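Local coordinates for protein cellulase (Clostridium cellulovorans, PDB 6UI3) that hydrolyses, as a GH5 subfamily 4 endoglucanase domain of broad specificity, probably internal beta-1,4 linkages of cellulose and related plant polysaccharides such as xylan, at residues A244-I249 with T287-S292; T149-R154 with I269-I274; N306-F309 with E314-G317; P195-C198 with P204-A207. All blocks are in the same frame, centred on the assembly; numbering follows the deposited sequence.

In the fold
All four contacts belong to a single (beta/alpha)8 barrel but sit at different depths: 2 and 4 are buried, 1 and 3 only partly, nearer the surface. Contact 2, nearest the centre, joins the loop after strand 145-148 to strand 267-272 by amides, water and a shared arginine. Contact 4 starts on the last residue of strand 192-195, and its Cys198 N probably hydrogen-bonds to Pro153 O of contact 2. In contact 1, helices 243-261 and 280-296 flank strand 267-272 in the chain; it is purely apolar, and Tyr290 passes from it onto Ile269 and Phe272. Contact 3 folds the loop after strand 301-305 by direct amide-to-carbonyl bonds, with Leu316 resting on Ala273 of contact 2.

Contact 1 (A244-I249 with T287-S292); sequences ADAAFI and TKFYVS
Ala246 lies over one face of the Phe289 ring in a CH-pi contact, its CB 3.9 Å from the ring centroid and displaced toward the rim, nearest CZ. The main chain follows the methyl in: Ala246 O comes within 3.4 Å of Phe289 CE2. Phe289 is carried there by a chi1 of -177°, which sends CG away from its own backbone N and toward helix 243-261.

The remaining touches are apolar, from isoleucine carbons to aromatic rings. Ile249 CG2 meets the same ring at its edge, near the ring plane, 3.9 Å from Phe289 CE2. Its other branch goes to the next aromatic, with Ile249 CD1 4.1 Å from Tyr290 CD2, the two side chains crossing at about a right angle. Tyr290 has further partners outside the pair of segments: its OH hydrogen-bonds to Ala223 O, and its ring stacks on Phe272 and meets Phe253 edge-to-face.

The two segments are neighbouring outer helices of the TIM barrel, the ones before and after strand 267-272. They run nearly parallel, with local axes 10.5 Å apart and a crossing angle of -19°. At that spacing Phe289 reaches across, while small Ala246 lets its ring lie close to the opposite backbone. No hydrogen bond joins the segments, so here the helices are held to each other by shape and dispersion, without a polar lock.

Contact 2 (T149-R154 with I269-I274); sequences TINQPR and IGQFAI. Unlike the reference sequence in segment 149-154: Gln152 (reference Glu). Unlike the reference sequence in segment 269-274: Gln271 (reference Glu).
Gln271 sets its amide against the ends of Asn151 and Gln152, OE1 beside the first and NE2 nearer the second. The place is the C-terminal mouth of the TIM barrel: Asn151 and Gln152 follow the fourth strand and Gln271 lies near the end of the seventh, the positions where GH5 enzymes carry their asparagine-glutamate pair and second catalytic glutamate. Gln152 and Gln271 are both glutamates in the reference sequence, so this model probably has its catalytic pair as amides.

Asn151 and Gln271 cross at about a right angle, yet their amide planes are only 20° apart. Their oxygens face each other, Asn151 OD1 lying 3.3 Å from Gln271 OE1; as two acceptors they cannot bond directly. Arg64 resolves this by donating NH2 to Asn151 OD1 and NH1 to Gln271 OE1. A water adds a second bridge, accepting from Asn151 ND2 at 3.1 Å and donating to Gln271 OE1 at 2.7 Å. Asn151 ND2 also bonds to Gln112 OE1, which fixes the rotation of that amide.

Gln152 comes at Gln271 from the opposite direction. Both chains are extended beyond CG, and Gln152 OE1 stops 3.7 Å from Gln271 NE2, with the amide planes turned 38° apart; its hydrogen bond is to His222 ND1 instead. Behind it, Arg154 NH2 forms a salt bridge with Glu157, and Arg154 NH1 donates to a lone pair of Gln152 O, 3.0 Å away, in a bent bond.

Contact 3 (N306-F309 with E314-G317); sequences NNNF and ERLG
Asn306 holds CG between its backbone N and carbonyl carbon (chi1 62°), while Asn308 throws its CG away from its N (chi1 -178°), and the two rotations bring both amides onto Glu314 O. Asn306 ND2 donates to that oxygen at 2.9 Å in a nearly straight bond (171°), with the acceptor in the plane of the Asn306 amide. Asn308 ND2, also 2.9 Å from Glu314 O, arrives from the other face of the carbonyl, well above its plane and with a more bent geometry; this nitrogen donates to Thr312 O as well. One main-chain oxygen is thus gripped from two sides.

The other end of the Asn306 amide turns inward: OD1 accepts from Asn308 N at 3.0 Å, closing an Asx turn that ties the two asparagines together. The turn opens the long loop leaving strand 301-305, the last of the TIM barrel, and residues 314-317 belong to the same loop folded back across it, with Arg315 at the centre of an inverse gamma turn. Asn306 ND2 also donates a hydrogen bond to a water, which in turn donates to Glu314 OE1.

Farther along, Gly317 N bonds to Asn308 O at 3.2 Å. Lacking a side chain, Gly317 slides under the Phe309 ring, its CA 3.9 Å from the centroid in a CH-pi contact over the face. Leu316 CB packs 3.6 Å from Asn306 OD1. A second water accepts from Arg315 NH2 and donates to Phe309 O, while the same NH2 forms a salt bridge with Asp278.

Contact 4 (P195-C198 with P204-A207); sequences PTYC and PKVA
Lys205 presses the aliphatic start of its side chain against Tyr197. Its CG lies 3.5 Å from Tyr197 O and 3.8 Å from Tyr197 CB, near the root of the aromatic ring. A bend at chi2 (90°) then turns the chain so that it crosses the tyrosine at a slant, with Lys205 CE 4.2 Å from Tyr197 CD1, and the ammonium group moves off to a salt bridge with Asp202 and a hydrogen bond to Trp159 O. The methylenes therefore do the packing while the charge is satisfied farther on.

The backbone of Lys205 makes the polar link. A water donates to Lys205 O at 2.8 Å and accepts from Tyr197 N at 2.9 Å, bridging the helix to the strand exit. The methyl of Thr196 sits beside this carbonyl, with CG2 4.0 Å from Lys205 O. Its hydroxyl is engaged separately, bonded to Ser200 O within the connecting loop.

At Val206 the touch is lighter: Thr196 CG2 comes 4.3 Å from Val206 CA, while the valine's CB leaves the backbone on the side away from residues 195-198.

These residues lie just after the fifth strand of the TIM barrel, where the short helix 203-208 packs against the end of strand 192-195. Tyr197 faces helix 163-182, meeting Phe166 edge-to-face, and its OH bonds to His155 N and Asp158 O. Thr196 rests on Ile221 of strand 217-222, and Val206 packs into helix 243-261 among Met255, Leu256, Thr259 and Phe260.

Contact 1 (A244-I249 with T287-S292)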
# COMPACT_ATOMS: atom_id res chain seq x y z
N ALA A 244 12.09 -19.26 -14.41
CA ALA A 244 10.63 -19.25 -14.51
C ALA A 244 10.02 -18.19 -13.61
O ALA A 244 8.99 -17.58 -13.95
CB ALA A 244 10.06 -20.62 -14.18
N ASP A 245 10.63 -17.93 -12.46
CA ASP A 245 10.14 -16.91 -11.55
C ASP A 245 10.32 -15.53 -12.16
O ASP A 245 9.40 -14.69 -12.11
CB ASP A 245 10.88 -17.02 -10.22
CG ASP A 245 10.87 -18.42 -9.68
OD1 ASP A 245 9.78 -18.99 -9.50
OD2 ASP A 245 11.97 -19.00 -9.51
N ALA A 246 11.52 -15.26 -12.70
CA ALA A 246 11.78 -14.00 -13.38
C ALA A 246 10.82 -13.80 -14.54
O ALA A 246 10.30 -12.69 -14.74
CB ALA A 246 13.23 -13.96 -13.84
N ALA A 247 10.57 -14.86 -15.32
CA ALA A 247 9.66 -14.75 -16.45
C ALA A 247 8.26 -14.38 -16.00
O ALA A 247 7.58 -13.58 -16.66
CB ALA A 247 9.65 -16.06 -17.22
N PHE A 248 7.80 -14.95 -14.88
CA PHE A 248 6.46 -14.64 -14.41
C PHE A 248 6.35 -13.16 -14.00
O PHE A 248 5.34 -12.49 -14.29
CB PHE A 248 6.07 -15.56 -13.25
CG PHE A 248 4.65 -15.40 -12.82
CD1 PHE A 248 3.62 -15.95 -13.57
CD2 PHE A 248 4.32 -14.67 -11.69
CE1 PHE A 248 2.29 -15.77 -13.19
CE2 PHE A 248 3.00 -14.49 -11.31
CZ PHE A 248 1.99 -15.03 -12.05
N ILE A 249 7.36 -12.66 -13.30
CA ILE A 249 7.38 -11.25 -12.93
C ILE A 249 7.38 -10.37 -14.17
O ILE A 249 6.61 -9.40 -14.27
CB ILE A 249 8.59 -10.97 -12.03
CG1 ILE A 249 8.44 -11.64 -10.67
CG2 ILE A 249 8.80 -9.47 -11.85
CD1 ILE A 249 9.75 -11.76 -9.88
N THR A 287 14.94 -9.37 -5.40
CA THR A 287 14.59 -7.98 -5.12
C THR A 287 15.17 -7.05 -6.17
O THR A 287 14.49 -6.14 -6.66
CB THR A 287 15.04 -7.61 -3.71
OG1 THR A 287 14.38 -8.45 -2.76
CG2 THR A 287 14.74 -6.17 -3.37
N LYS A 288 16.42 -7.29 -6.56
CA LYS A 288 17.03 -6.52 -7.63
C LYS A 288 16.24 -6.66 -8.93
O LYS A 288 15.89 -5.67 -9.58
CB LYS A 288 18.47 -7.00 -7.83
CG LYS A 288 19.18 -6.45 -9.05
CD LYS A 288 19.45 -4.97 -8.92
CE LYS A 288 20.02 -4.39 -10.22
NZ LYS A 288 21.30 -5.01 -10.65
N PHE A 289 15.93 -7.90 -9.31
CA PHE A 289 15.19 -8.13 -10.54
C PHE A 289 13.82 -7.47 -10.49
O PHE A 289 13.38 -6.84 -11.46
CB PHE A 289 15.02 -9.64 -10.79
CG PHE A 289 14.34 -9.94 -12.08
CD1 PHE A 289 15.07 -10.08 -13.24
CD2 PHE A 289 12.97 -10.03 -12.15
CE1 PHE A 289 14.44 -10.32 -14.45
CE2 PHE A 289 12.34 -10.29 -13.35
CZ PHE A 289 13.06 -10.43 -14.49
N TYR A 290 13.11 -7.67 -9.38
CA TYR A 290 11.76 -7.16 -9.23
C TYR A 290 11.73 -5.64 -9.35
O TYR A 290 10.96 -5.08 -10.14
CB TYR A 290 11.22 -7.61 -7.86
CG TYR A 290 9.75 -7.42 -7.65
CD1 TYR A 290 9.19 -6.15 -7.50
CD2 TYR A 290 8.91 -8.51 -7.57
CE1 TYR A 290 7.83 -5.98 -7.30
CE2 TYR A 290 7.54 -8.34 -7.37
CZ TYR A 290 7.01 -7.07 -7.23
OH TYR A 290 5.66 -6.86 -7.02
N VAL A 291 12.56 -4.96 -8.57
CA VAL A 291 12.54 -3.50 -8.60
C VAL A 291 13.02 -2.99 -9.95
O VAL A 291 12.49 -1.99 -10.46
CB VAL A 291 13.31 -2.90 -7.41
CG1 VAL A 291 13.35 -1.39 -7.49
CG2 VAL A 291 12.65 -3.33 -6.11
N SER A 292 14.03 -3.62 -10.55
CA SER A 292 14.47 -3.19 -11.87
C SER A 292 13.33 -3.28 -12.89
O SER A 292 13.13 -2.36 -13.70
CB SER A 292 15.65 -4.03 -12.34
OG SER A 292 15.99 -3.69 -13.67

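Contact 2 (T149-R154 with I269-I274)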
# COMPACT_ATOMS: atom_id res chain seq x y z
N THR A 149 -7.80 3.83 -1.38
CA THR A 149 -9.22 3.83 -0.99
C THR A 149 -9.64 2.61 -0.15
O THR A 149 -10.59 2.70 0.64
CB THR A 149 -10.13 3.90 -2.22
OG1 THR A 149 -9.91 2.73 -3.02
CG2 THR A 149 -9.94 5.18 -3.02
N ILE A 150 -8.99 1.47 -0.36
CA ILE A 150 -9.26 0.22 0.38
C ILE A 150 -8.09 -0.70 0.09
O ILE A 150 -7.59 -0.73 -1.04
CB ILE A 150 -10.64 -0.37 -0.00
CG1 ILE A 150 -10.95 -1.63 0.83
CG2 ILE A 150 -10.73 -0.65 -1.50
CD1 ILE A 150 -11.08 -1.41 2.34
N ASN A 151 -7.63 -1.46 1.07
CA ASN A 151 -6.41 -2.26 0.94
C ASN A 151 -6.56 -3.43 -0.05
O ASN A 151 -6.01 -3.39 -1.15
CB ASN A 151 -6.00 -2.74 2.34
CG ASN A 151 -4.90 -3.74 2.30
OD1 ASN A 151 -3.86 -3.48 1.66
ND2 ASN A 151 -5.08 -4.88 2.94
N GLN A 152 -7.27 -4.48 0.35
CA GLN A 152 -7.41 -5.72 -0.43
C GLN A 152 -8.88 -6.11 -0.50
O GLN A 152 -9.32 -7.09 0.12
CB GLN A 152 -6.50 -6.83 0.12
CG GLN A 152 -5.04 -6.54 -0.25
CD GLN A 152 -4.01 -7.48 0.29
OE1 GLN A 152 -2.85 -7.45 -0.14
NE2 GLN A 152 -4.38 -8.32 1.22
N PRO A 153 -9.66 -5.34 -1.25
CA PRO A 153 -11.12 -5.55 -1.27
C PRO A 153 -11.49 -6.88 -1.89
O PRO A 153 -10.96 -7.26 -2.94
CB PRO A 153 -11.62 -4.40 -2.16
CG PRO A 153 -10.44 -4.07 -3.05
CD PRO A 153 -9.24 -4.26 -2.16
N ARG A 154 -12.43 -7.58 -1.26
CA ARG A 154 -12.76 -8.92 -1.72
C ARG A 154 -14.09 -9.35 -1.12
O ARG A 154 -14.66 -8.67 -0.25
CB ARG A 154 -11.65 -9.91 -1.35
CG ARG A 154 -11.42 -10.05 0.13
CD ARG A 154 -10.22 -10.93 0.37
NE ARG A 154 -9.86 -11.22 1.74
CZ ARG A 154 -9.07 -10.45 2.48
NH1 ARG A 154 -8.62 -9.30 2.02
NH2 ARG A 154 -8.74 -10.86 3.69
N ILE A 269 3.16 -0.40 -7.00
CA ILE A 269 3.23 -1.69 -6.31
C ILE A 269 3.23 -1.38 -4.81
O ILE A 269 4.29 -1.21 -4.18
CB ILE A 269 4.43 -2.53 -6.76
CG1 ILE A 269 4.45 -2.70 -8.28
CG2 ILE A 269 4.41 -3.88 -6.05
CD1 ILE A 269 3.27 -3.39 -8.87
N GLY A 270 2.03 -1.27 -4.25
CA GLY A 270 1.86 -0.85 -2.88
C GLY A 270 2.34 -1.86 -1.86
O GLY A 270 2.58 -1.48 -0.70
N GLN A 271 2.46 -3.14 -2.26
CA GLN A 271 3.07 -4.16 -1.42
C GLN A 271 3.79 -5.17 -2.29
O GLN A 271 3.22 -5.67 -3.27
CB GLN A 271 2.05 -4.96 -0.59
CG GLN A 271 1.20 -4.12 0.35
CD GLN A 271 0.20 -4.90 1.18
OE1 GLN A 271 -0.72 -4.34 1.77
NE2 GLN A 271 0.38 -6.19 1.24
N PHE A 272 5.01 -5.53 -1.89
CA PHE A 272 5.71 -6.71 -2.37
C PHE A 272 6.73 -7.08 -1.30
O PHE A 272 7.02 -6.28 -0.40
CB PHE A 272 6.42 -6.48 -3.72
CG PHE A 272 7.82 -5.91 -3.59
CD1 PHE A 272 8.03 -4.64 -3.08
CD2 PHE A 272 8.93 -6.64 -3.99
CE1 PHE A 272 9.30 -4.13 -2.94
CE2 PHE A 272 10.21 -6.11 -3.86
CZ PHE A 272 10.38 -4.87 -3.35
N ALA A 273 7.26 -8.30 -1.40
CA ALA A 273 8.35 -8.76 -0.55
C ALA A 273 8.69 -10.18 -0.99
O ALA A 273 7.97 -10.79 -1.80
CB ALA A 273 8.00 -8.76 0.94
N ILE A 274 9.79 -10.71 -0.45
CA ILE A 274 10.11 -12.14 -0.55
C ILE A 274 10.45 -12.62 0.86
O ILE A 274 11.36 -12.09 1.51
CB ILE A 274 11.22 -12.45 -1.56
CG1 ILE A 274 11.61 -13.94 -1.50
CG2 ILE A 274 12.44 -11.52 -1.42
CD1 ILE A 274 12.40 -14.45 -2.68
O HOH W 1 -2.28 -6.11 3.02

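Contact 3 (N306-F309 with E314-G317)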
# COMPACT_ATOMS: atom_id res chain seq x y z
N ASN A 306 6.89 -6.23 8.22
CA ASN A 306 6.12 -6.53 9.42
C ASN A 306 6.96 -6.65 10.70
O ASN A 306 6.42 -7.00 11.75
CB ASN A 306 5.30 -7.81 9.22
CG ASN A 306 6.15 -9.03 8.96
OD1 ASN A 306 7.38 -9.00 9.03
ND2 ASN A 306 5.48 -10.13 8.68
N ASN A 307 8.25 -6.32 10.64
CA ASN A 307 9.13 -6.37 11.81
C ASN A 307 9.27 -7.78 12.37
O ASN A 307 9.64 -7.95 13.54
CB ASN A 307 8.65 -5.40 12.91
CG ASN A 307 9.69 -5.15 14.00
OD1 ASN A 307 10.89 -4.99 13.76
ND2 ASN A 307 9.20 -5.09 15.23
N ASN A 308 9.04 -8.82 11.57
CA ASN A 308 9.20 -10.21 12.02
C ASN A 308 10.57 -10.73 11.61
O ASN A 308 10.85 -10.89 10.42
CB ASN A 308 8.11 -11.10 11.44
CG ASN A 308 8.21 -12.53 11.92
OD1 ASN A 308 8.93 -12.84 12.88
ND2 ASN A 308 7.51 -13.42 11.26
N PHE A 309 11.43 -10.96 12.61
CA PHE A 309 12.76 -11.54 12.44
C PHE A 309 12.87 -12.88 13.15
O PHE A 309 13.99 -13.40 13.32
CB PHE A 309 13.82 -10.56 12.98
CG PHE A 309 13.81 -9.26 12.25
CD1 PHE A 309 13.01 -8.23 12.68
CD2 PHE A 309 14.56 -9.09 11.09
CE1 PHE A 309 12.96 -7.04 11.98
CE2 PHE A 309 14.51 -7.90 10.39
CZ PHE A 309 13.71 -6.88 10.84
N GLU A 314 5.41 -15.07 8.56
CA GLU A 314 5.89 -14.39 7.36
C GLU A 314 7.12 -13.59 7.77
O GLU A 314 7.02 -12.58 8.48
CB GLU A 314 4.80 -13.50 6.77
CG GLU A 314 3.61 -14.28 6.21
CD GLU A 314 2.52 -13.40 5.60
OE1 GLU A 314 2.56 -12.16 5.72
OE2 GLU A 314 1.60 -13.98 4.97
N ARG A 315 8.30 -14.05 7.35
CA ARG A 315 9.57 -13.47 7.80
C ARG A 315 9.94 -12.37 6.81
O ARG A 315 10.68 -12.59 5.84
CB ARG A 315 10.63 -14.55 7.92
CG ARG A 315 10.26 -15.63 8.93
CD ARG A 315 11.11 -16.88 8.75
NE ARG A 315 12.48 -16.66 9.21
CZ ARG A 315 13.53 -17.38 8.84
NH1 ARG A 315 13.39 -18.37 7.98
NH2 ARG A 315 14.74 -17.10 9.32
N LEU A 316 9.41 -11.18 7.05
CA LEU A 316 9.45 -10.08 6.09
C LEU A 316 10.11 -8.84 6.67
O LEU A 316 10.07 -7.77 6.05
CB LEU A 316 8.03 -9.77 5.60
CG LEU A 316 7.36 -10.90 4.84
CD1 LEU A 316 5.89 -10.60 4.56
CD2 LEU A 316 8.10 -11.18 3.55
N GLY A 317 10.72 -8.93 7.85
CA GLY A 317 11.34 -7.76 8.45
C GLY A 317 12.55 -7.27 7.66
O GLY A 317 13.36 -8.06 7.18
O HOH W 2 2.86 -9.93 7.51
O HOH W 3 15.22 -15.14 11.32

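Contact 4 (P195-C198 with P204-A207)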
# COMPACT_ATOMS: atom_id res chain seq x y z
N PRO A 195 -7.40 0.22 -5.92
CA PRO A 195 -6.97 -1.15 -6.18
C PRO A 195 -7.89 -1.89 -7.14
O PRO A 195 -9.08 -1.59 -7.26
CB PRO A 195 -7.06 -1.79 -4.79
CG PRO A 195 -8.23 -1.13 -4.18
CD PRO A 195 -8.12 0.32 -4.63
N THR A 196 -7.32 -2.91 -7.79
CA THR A 196 -8.09 -4.00 -8.36
C THR A 196 -8.62 -4.88 -7.22
O THR A 196 -8.28 -4.71 -6.04
CB THR A 196 -7.17 -4.84 -9.25
OG1 THR A 196 -6.09 -5.29 -8.42
CG2 THR A 196 -6.64 -4.06 -10.45
N TYR A 197 -9.44 -5.88 -7.57
CA TYR A 197 -9.93 -6.85 -6.60
C TYR A 197 -8.74 -7.55 -5.94
O TYR A 197 -7.85 -8.04 -6.63
CB TYR A 197 -10.84 -7.85 -7.33
CG TYR A 197 -11.50 -8.89 -6.45
CD1 TYR A 197 -10.88 -10.10 -6.23
CD2 TYR A 197 -12.74 -8.68 -5.88
CE1 TYR A 197 -11.48 -11.08 -5.42
CE2 TYR A 197 -13.34 -9.65 -5.08
CZ TYR A 197 -12.71 -10.84 -4.86
OH TYR A 197 -13.31 -11.77 -4.04
N CYS A 198 -8.71 -7.56 -4.60
CA CYS A 198 -7.60 -8.07 -3.81
C CYS A 198 -6.28 -7.35 -4.08
O CYS A 198 -5.22 -7.86 -3.71
CB CYS A 198 -7.37 -9.59 -3.97
SG CYS A 198 -8.63 -10.63 -3.23
N PRO A 204 -7.50 -11.62 -14.70
CA PRO A 204 -8.95 -11.36 -14.61
C PRO A 204 -9.32 -10.16 -13.76
O PRO A 204 -10.26 -9.42 -14.06
CB PRO A 204 -9.51 -12.67 -14.05
CG PRO A 204 -8.54 -13.70 -14.51
CD PRO A 204 -7.19 -13.02 -14.38
N LYS A 205 -8.57 -9.92 -12.68
CA LYS A 205 -8.83 -8.74 -11.86
C LYS A 205 -8.44 -7.47 -12.60
O LYS A 205 -9.13 -6.44 -12.51
CB LYS A 205 -8.08 -8.79 -10.52
CG LYS A 205 -8.55 -9.87 -9.57
CD LYS A 205 -7.82 -11.19 -9.74
CE LYS A 205 -7.99 -12.08 -8.51
NZ LYS A 205 -7.25 -13.36 -8.60
N VAL A 206 -7.32 -7.51 -13.32
CA VAL A 206 -6.86 -6.36 -14.08
C VAL A 206 -7.85 -6.03 -15.18
O VAL A 206 -8.24 -4.86 -15.35
CB VAL A 206 -5.45 -6.65 -14.60
CG1 VAL A 206 -5.02 -5.61 -15.65
CG2 VAL A 206 -4.48 -6.72 -13.42
N ALA A 207 -8.31 -7.04 -15.90
CA ALA A 207 -9.26 -6.81 -16.99
C ALA A 207 -10.62 -6.37 -16.45
O ALA A 207 -11.34 -5.62 -17.14
CB ALA A 207 -9.42 -8.08 -17.81
O HOH W 4 -10.56 -5.88 -10.20